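Local structure of succinate dehydrogenase subunit A (Mycolicibacterium smegmatis, 7D6V) at residues K214-S219 and S491-V496; Q247-G252 and G261-E266; E507-L512 and V550-L555. The protein probably oxidises succinate to fumarate at its bound FAD and passes the electrons to the iron-sulfur subunit of the membrane enzyme Sdh1. All coordinates share one frame; numbering follows the deposited sequence.

Contact 1. Residues K214-S219 and S491-V496; sequences KSFKVS and SMNDLV
M492 and F216 show how a bent methionine side chain meets a phenyl ring at two places, over a face and near its end. The methionine starts with CB over one face of the ring, 4.3 Å from the ring centroid and 15° off the normal, displaced to the rim, a CH-pi contact. The same CB lies 3.3 Å from the backbone O of S215 and CG 3.5 Å from it, so both meet the carbonyl oxygen just before the aromatic residue. The chain bends at chi2 and again at chi3 (-72°), which brings CE to 4.2 Å from F216 CZ.

Two carbonyl oxygens also approach the ring, one from the last turn of the helix and one just beyond it. V496 O lies at the ring edge, close to its plane, 3.0 Å from F216 CE2, and M492 O approaches the same carbon at 3.6 Å. V496 CG1 adds an apolar contact with CZ. M492 O meanwhile accepts the backbone N-H of V496.

N493 forms the second half of the contact. Its CB packs on K217 CB at 3.8 Å, and its amide group lies beside the K217-V218 backbone without a hydrogen bond to it; V218 CG2 touches the amide more loosely. The K217 chain then runs out, extended, to bond through NZ with Q490 on the same helix, while K214 O accepts bonds from H485 and Q489.

No hydrogen bond joins 214-219 to 491-496, and most of the touching residues are buried. A loop of the FAD-binding part, the V218 side chain about 12 Å from the bound FAD, packs against the helical region that follows it, consistent with an interdomain interface as in flavoproteins of the fumarate reductase/succinate dehydrogenase family.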
# COMPACT_ATOMS: atom_id res chain seq x y z
N LYS A 214 14.63 4.46 14.31
CA LYS A 214 15.53 3.32 14.20
C LYS A 214 16.61 3.30 15.27
O LYS A 214 17.43 2.38 15.29
CB LYS A 214 16.18 3.28 12.82
CG LYS A 214 15.23 2.92 11.70
CD LYS A 214 14.27 1.82 12.14
CE LYS A 214 14.70 0.46 11.64
NZ LYS A 214 13.59 -0.53 11.73
N SER A 215 16.65 4.30 16.15
CA SER A 215 17.56 4.28 17.28
C SER A 215 17.06 3.43 18.43
O SER A 215 17.79 3.23 19.40
CB SER A 215 17.82 5.71 17.77
OG SER A 215 18.26 6.54 16.72
N PHE A 216 15.83 2.93 18.35
CA PHE A 216 15.19 2.20 19.43
C PHE A 216 14.93 0.76 19.00
O PHE A 216 14.64 0.49 17.83
CB PHE A 216 13.88 2.86 19.86
CG PHE A 216 14.08 4.14 20.62
CD1 PHE A 216 14.35 5.32 19.95
CD2 PHE A 216 14.01 4.16 22.00
CE1 PHE A 216 14.54 6.49 20.65
CE2 PHE A 216 14.20 5.33 22.69
CZ PHE A 216 14.46 6.50 22.02
N LYS A 217 15.05 -0.16 19.96
CA LYS A 217 14.90 -1.58 19.64
C LYS A 217 13.49 -1.90 19.18
O LYS A 217 13.30 -2.64 18.21
CB LYS A 217 15.28 -2.42 20.86
CG LYS A 217 15.32 -3.91 20.58
CD LYS A 217 15.76 -4.67 21.81
CE LYS A 217 15.77 -6.17 21.55
NZ LYS A 217 16.35 -6.91 22.70
N VAL A 218 12.48 -1.36 19.86
CA VAL A 218 11.08 -1.58 19.51
C VAL A 218 10.52 -0.27 18.98
O VAL A 218 10.51 0.74 19.69
CB VAL A 218 10.27 -2.08 20.72
CG1 VAL A 218 8.92 -2.60 20.26
CG2 VAL A 218 11.03 -3.17 21.45
N SER A 219 10.07 -0.29 17.73
CA SER A 219 9.58 0.91 17.08
C SER A 219 8.70 0.52 15.91
O SER A 219 8.85 -0.56 15.34
CB SER A 219 10.74 1.79 16.60
OG SER A 219 10.28 3.03 16.13
N SER A 491 20.57 -0.06 24.13
CA SER A 491 20.85 0.94 25.15
C SER A 491 19.77 2.02 25.19
O SER A 491 19.32 2.42 26.27
CB SER A 491 22.22 1.56 24.91
OG SER A 491 23.23 0.57 24.94
N MET A 492 19.34 2.49 24.02
CA MET A 492 18.31 3.52 23.99
C MET A 492 16.97 2.99 24.49
O MET A 492 16.26 3.68 25.21
CB MET A 492 18.16 4.10 22.58
CG MET A 492 19.39 4.82 22.09
SD MET A 492 19.78 6.26 23.11
CE MET A 492 18.47 7.38 22.63
N ASN A 493 16.62 1.75 24.12
CA ASN A 493 15.37 1.18 24.60
C ASN A 493 15.39 1.01 26.12
O ASN A 493 14.39 1.28 26.79
CB ASN A 493 15.10 -0.15 23.91
CG ASN A 493 13.63 -0.47 23.80
OD1 ASN A 493 12.91 0.16 23.02
ND2 ASN A 493 13.17 -1.44 24.57
N ASP A 494 16.51 0.55 26.67
CA ASP A 494 16.57 0.29 28.10
C ASP A 494 16.59 1.58 28.91
O ASP A 494 15.83 1.72 29.88
CB ASP A 494 17.80 -0.56 28.43
CG ASP A 494 17.71 -1.96 27.88
OD1 ASP A 494 16.80 -2.22 27.06
OD2 ASP A 494 18.54 -2.81 28.26
N LEU A 495 17.45 2.53 28.54
CA LEU A 495 17.74 3.64 29.43
C LEU A 495 17.05 4.94 29.04
O LEU A 495 17.04 5.88 29.85
CB LEU A 495 19.26 3.86 29.50
CG LEU A 495 20.06 2.58 29.75
CD1 LEU A 495 21.54 2.82 29.67
CD2 LEU A 495 19.70 1.97 31.09
N VAL A 496 16.49 5.04 27.84
CA VAL A 496 15.69 6.20 27.44
C VAL A 496 14.37 5.63 26.91
O VAL A 496 14.23 5.36 25.72
CB VAL A 496 16.38 7.07 26.39
CG1 VAL A 496 15.48 8.19 25.94
CG2 VAL A 496 17.70 7.61 26.93

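Contact 2. Residues Q247-G252 and G261-E266; sequences QFHPTG and GILVTE
H249 and V264 supply one of the two hydrogen bonds that tie 247-252 to 261-266. Imidazole NE2 donates to V264 O over 2.6 Å, with an N-H...O angle of 159°. The oxygen lies in the ring plane, whereas the donor stands 48° above the plane of the carbonyl. The other bond is between backbones: V264 N donates to T251 O at 2.9 Å, in the carbonyl plane. V264 is thus gripped at both ends of its backbone, its N by T251 O and its O by the imidazole of H249.

Backbone pairing gives a single antiparallel bridge, G252 facing L263 as a non-hydrogen-bonded pair, with I262 bonded to M253 on its other side. A bent CA-H...O contact, G252 CA to I262 O at 3.4 Å, accompanies this close pairing.

Apolar packing flanks these bonds. L263 CG lies against H249 CB at 3.7 Å and also meets CD2 of the ring, while T251 CG2 abuts V264 CB at 3.6 Å. T386 of strand 383-395 touches both H249 and L263.

The L263 side chain is about 6 Å from FAD. HPTG and the T265-E266 pair, brought together here, resemble the motifs that border the dicarboxylate site in related succinate dehydrogenases and fumarate reductases, so this short antiparallel bridge probably helps frame the substrate pocket beside the flavin.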
# COMPACT_ATOMS: atom_id res chain seq x y z
N GLN A 247 6.90 10.11 21.51
CA GLN A 247 5.69 9.35 21.76
C GLN A 247 6.03 7.87 21.85
O GLN A 247 6.64 7.31 20.93
CB GLN A 247 4.65 9.61 20.68
CG GLN A 247 3.26 9.14 21.06
CD GLN A 247 2.17 9.92 20.37
OE1 GLN A 247 1.89 11.07 20.73
NE2 GLN A 247 1.57 9.32 19.36
N PHE A 248 5.65 7.25 22.95
CA PHE A 248 5.75 5.81 23.13
C PHE A 248 4.36 5.25 23.34
O PHE A 248 3.60 5.76 24.16
CB PHE A 248 6.62 5.45 24.33
CG PHE A 248 8.06 5.81 24.19
CD1 PHE A 248 8.55 6.98 24.74
CD2 PHE A 248 8.94 4.97 23.54
CE1 PHE A 248 9.88 7.31 24.62
CE2 PHE A 248 10.28 5.30 23.42
CZ PHE A 248 10.75 6.47 23.97
N HIS A 249 4.03 4.23 22.60
CA HIS A 249 2.82 3.50 22.94
C HIS A 249 3.17 2.36 23.89
O HIS A 249 4.04 1.54 23.57
CB HIS A 249 2.14 2.95 21.69
CG HIS A 249 0.74 2.49 21.93
ND1 HIS A 249 -0.25 3.32 22.40
CD2 HIS A 249 0.16 1.27 21.77
CE1 HIS A 249 -1.37 2.64 22.52
NE2 HIS A 249 -1.15 1.40 22.15
N PRO A 250 2.53 2.28 25.05
CA PRO A 250 2.94 1.28 26.05
C PRO A 250 2.73 -0.16 25.62
O PRO A 250 3.33 -1.06 26.22
CB PRO A 250 2.07 1.62 27.27
CG PRO A 250 1.51 2.98 27.00
CD PRO A 250 1.40 3.09 25.52
N THR A 251 1.89 -0.41 24.61
CA THR A 251 1.44 -1.76 24.28
C THR A 251 1.66 -2.00 22.79
O THR A 251 0.81 -1.67 21.96
CB THR A 251 -0.03 -1.94 24.69
OG1 THR A 251 -0.14 -1.85 26.11
CG2 THR A 251 -0.56 -3.28 24.24
N GLY A 252 2.82 -2.55 22.45
CA GLY A 252 3.11 -2.96 21.09
C GLY A 252 3.79 -4.31 21.04
O GLY A 252 4.60 -4.62 21.91
N GLY A 261 6.44 -3.88 15.83
CA GLY A 261 6.20 -2.51 16.21
C GLY A 261 4.76 -2.12 16.01
O GLY A 261 4.40 -0.95 16.11
N ILE A 262 3.92 -3.11 15.72
CA ILE A 262 2.50 -2.85 15.52
C ILE A 262 1.88 -2.43 16.85
O ILE A 262 2.05 -3.11 17.87
CB ILE A 262 1.80 -4.08 14.93
CG1 ILE A 262 2.61 -4.62 13.75
CG2 ILE A 262 0.38 -3.74 14.52
CD1 ILE A 262 2.51 -3.77 12.50
N LEU A 263 1.17 -1.31 16.84
CA LEU A 263 0.57 -0.78 18.06
C LEU A 263 -0.74 -1.50 18.35
O LEU A 263 -1.53 -1.77 17.45
CB LEU A 263 0.32 0.72 17.92
CG LEU A 263 1.44 1.70 18.29
CD1 LEU A 263 2.70 1.45 17.47
CD2 LEU A 263 0.97 3.13 18.13
N VAL A 264 -0.96 -1.81 19.63
CA VAL A 264 -2.20 -2.41 20.09
C VAL A 264 -2.97 -1.35 20.86
O VAL A 264 -2.46 -0.81 21.86
CB VAL A 264 -1.94 -3.65 20.96
CG1 VAL A 264 -3.25 -4.35 21.29
CG2 VAL A 264 -0.99 -4.60 20.26
N THR A 265 -4.18 -1.05 20.41
CA THR A 265 -4.98 0.00 21.01
C THR A 265 -5.49 -0.42 22.39
O THR A 265 -5.54 -1.61 22.73
CB THR A 265 -6.16 0.36 20.11
OG1 THR A 265 -7.01 -0.78 19.95
CG2 THR A 265 -5.67 0.82 18.75
N GLU A 266 -5.87 0.57 23.19
CA GLU A 266 -6.46 0.31 24.50
C GLU A 266 -7.87 -0.26 24.40
O GLU A 266 -8.42 -0.68 25.42
CB GLU A 266 -6.47 1.59 25.33
CG GLU A 266 -7.43 2.66 24.83
CD GLU A 266 -6.83 3.53 23.74
OE1 GLU A 266 -5.79 3.14 23.15
OE2 GLU A 266 -7.39 4.61 23.46

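Contact 3. Residues E507-L512 and V550-L555; sequences EALDRL and VAKAAL
Apolar packing of L509 on A551, between two nearly antiparallel helices, makes up the core of this contact in the C-terminal helical region. The short helical segments 507-512 and 550-555 approach to 9.9 Å between axes, and their directions differ by 155°. Here L509 spans most of the gap, its branches meeting the A551 methyl and its neighbours.

The two branches of L509 divide the work. CD2 lies 3.6 Å from A551 CB and also rests on the aliphatic part of K552, 3.7 Å from its CG; the leucine and lysine side chains cross at about a right angle. The other branch, CD1, held anti to CA by chi2 of 168°, reaches L555 CD2 at 4.2 Å. One leucine thus spans positions 551, 552 and 555, a full turn of the facing helix. L512, one turn further along its own helix, adds a looser contact of CD1 with A551 CB at 4.3 Å, so the alanine methyl receives two leucines.

Polar groups take no part between the segments. K552 contributes methylene surface alone, its NZ being bonded to D594 O elsewhere in the chain. L555 also packs on E502, I505 and Q506, earlier in helix 502-518, which carries the interface past the start of 507-512.

A third helix, 481-495, lies against the first: L495 touches A508, and L488 touches L512. This is apolar packing of an antiparallel helix pair within a helical bundle built from helices 481-495, 502-518 and 532-556.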
# COMPACT_ATOMS: atom_id res chain seq x y z
N GLU A 507 23.90 6.76 32.70
CA GLU A 507 24.55 5.56 32.17
C GLU A 507 24.41 5.48 30.66
O GLU A 507 25.33 5.04 29.96
CB GLU A 507 23.96 4.32 32.84
CG GLU A 507 24.48 3.00 32.29
CD GLU A 507 23.64 1.83 32.75
OE1 GLU A 507 22.71 2.04 33.55
OE2 GLU A 507 23.92 0.69 32.31
N ALA A 508 23.26 5.90 30.13
CA ALA A 508 23.07 5.92 28.68
C ALA A 508 24.06 6.86 28.01
O ALA A 508 24.64 6.53 26.98
CB ALA A 508 21.64 6.32 28.34
N LEU A 509 24.27 8.05 28.59
CA LEU A 509 25.27 8.96 28.05
C LEU A 509 26.67 8.37 28.15
O LEU A 509 27.47 8.47 27.20
CB LEU A 509 25.20 10.30 28.78
CG LEU A 509 24.04 11.22 28.38
CD1 LEU A 509 23.90 12.36 29.36
CD2 LEU A 509 24.23 11.74 26.97
N ASP A 510 26.98 7.74 29.28
CA ASP A 510 28.31 7.17 29.48
C ASP A 510 28.60 6.08 28.46
O ASP A 510 29.72 6.00 27.94
CB ASP A 510 28.43 6.62 30.90
CG ASP A 510 28.37 7.71 31.95
OD1 ASP A 510 28.54 8.89 31.59
OD2 ASP A 510 28.15 7.38 33.14
N ARG A 511 27.62 5.22 28.17
CA ARG A 511 27.87 4.18 27.18
C ARG A 511 27.69 4.68 25.75
O ARG A 511 28.22 4.06 24.83
CB ARG A 511 26.98 2.97 27.44
CG ARG A 511 25.49 3.22 27.39
CD ARG A 511 24.74 1.90 27.45
NE ARG A 511 24.97 1.18 28.69
CZ ARG A 511 24.19 0.19 29.14
NH1 ARG A 511 23.13 -0.18 28.45
NH2 ARG A 511 24.48 -0.41 30.29
N LEU A 512 27.00 5.80 25.54
CA LEU A 512 27.01 6.43 24.23
C LEU A 512 28.40 6.96 23.89
O LEU A 512 28.81 6.91 22.72
CB LEU A 512 25.99 7.57 24.17
CG LEU A 512 24.56 7.24 23.76
CD1 LEU A 512 23.66 8.45 23.96
CD2 LEU A 512 24.51 6.78 22.33
N VAL A 550 18.97 13.47 22.42
CA VAL A 550 17.78 13.03 23.14
C VAL A 550 18.12 12.76 24.60
O VAL A 550 17.39 13.18 25.52
CB VAL A 550 17.17 11.79 22.47
CG1 VAL A 550 16.09 11.18 23.35
CG2 VAL A 550 16.59 12.15 21.12
N ALA A 551 19.23 12.06 24.85
CA ALA A 551 19.60 11.72 26.21
C ALA A 551 19.91 12.97 27.03
O ALA A 551 19.50 13.08 28.19
CB ALA A 551 20.80 10.77 26.21
N LYS A 552 20.63 13.93 26.44
CA LYS A 552 20.97 15.14 27.20
C LYS A 552 19.73 15.97 27.50
O LYS A 552 19.58 16.50 28.61
CB LYS A 552 22.01 15.95 26.44
CG LYS A 552 23.39 15.35 26.49
CD LYS A 552 24.45 16.33 26.04
CE LYS A 552 25.84 15.80 26.34
NZ LYS A 552 26.87 16.84 26.16
N ALA A 553 18.81 16.10 26.54
CA ALA A 553 17.57 16.83 26.80
C ALA A 553 16.76 16.15 27.89
O ALA A 553 16.23 16.82 28.80
CB ALA A 553 16.76 16.95 25.52
N ALA A 554 16.65 14.81 27.84
CA ALA A 554 15.89 14.09 28.84
C ALA A 554 16.52 14.21 30.22
O ALA A 554 15.80 14.24 31.23
CB ALA A 554 15.76 12.62 28.45
N LEU A 555 17.85 14.27 30.29
CA LEU A 555 18.49 14.48 31.58
C LEU A 555 18.25 15.89 32.10
O LEU A 555 18.09 16.10 33.30
CB LEU A 555 19.99 14.21 31.48
CG LEU A 555 20.75 14.31 32.80
CD1 LEU A 555 20.47 13.09 33.67
CD2 LEU A 555 22.24 14.46 32.55

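Contacts 1 and 3 adjoin without sharing an element: helix 481-495 packs on both helices of contact 3, S491 and L495 touching R511, and V496 touches V550, so the interface of contact 1 runs on into the helical bundle. Contact 1 is the most buried; contacts 2 and 3 are only partly so. Chemistry changes with place. Contact 3 is purely apolar between helices, contact 1 mixes ring packing with peptide oxygens, and contact 2, with the L263 side chain closer to FAD than V218 of contact 1, relies on hydrogen bonds to backbone. F248 of contact 2 touches F216 and V496, whereas contacts 2 and 3 remain about 7 Å apart at their nearest atoms.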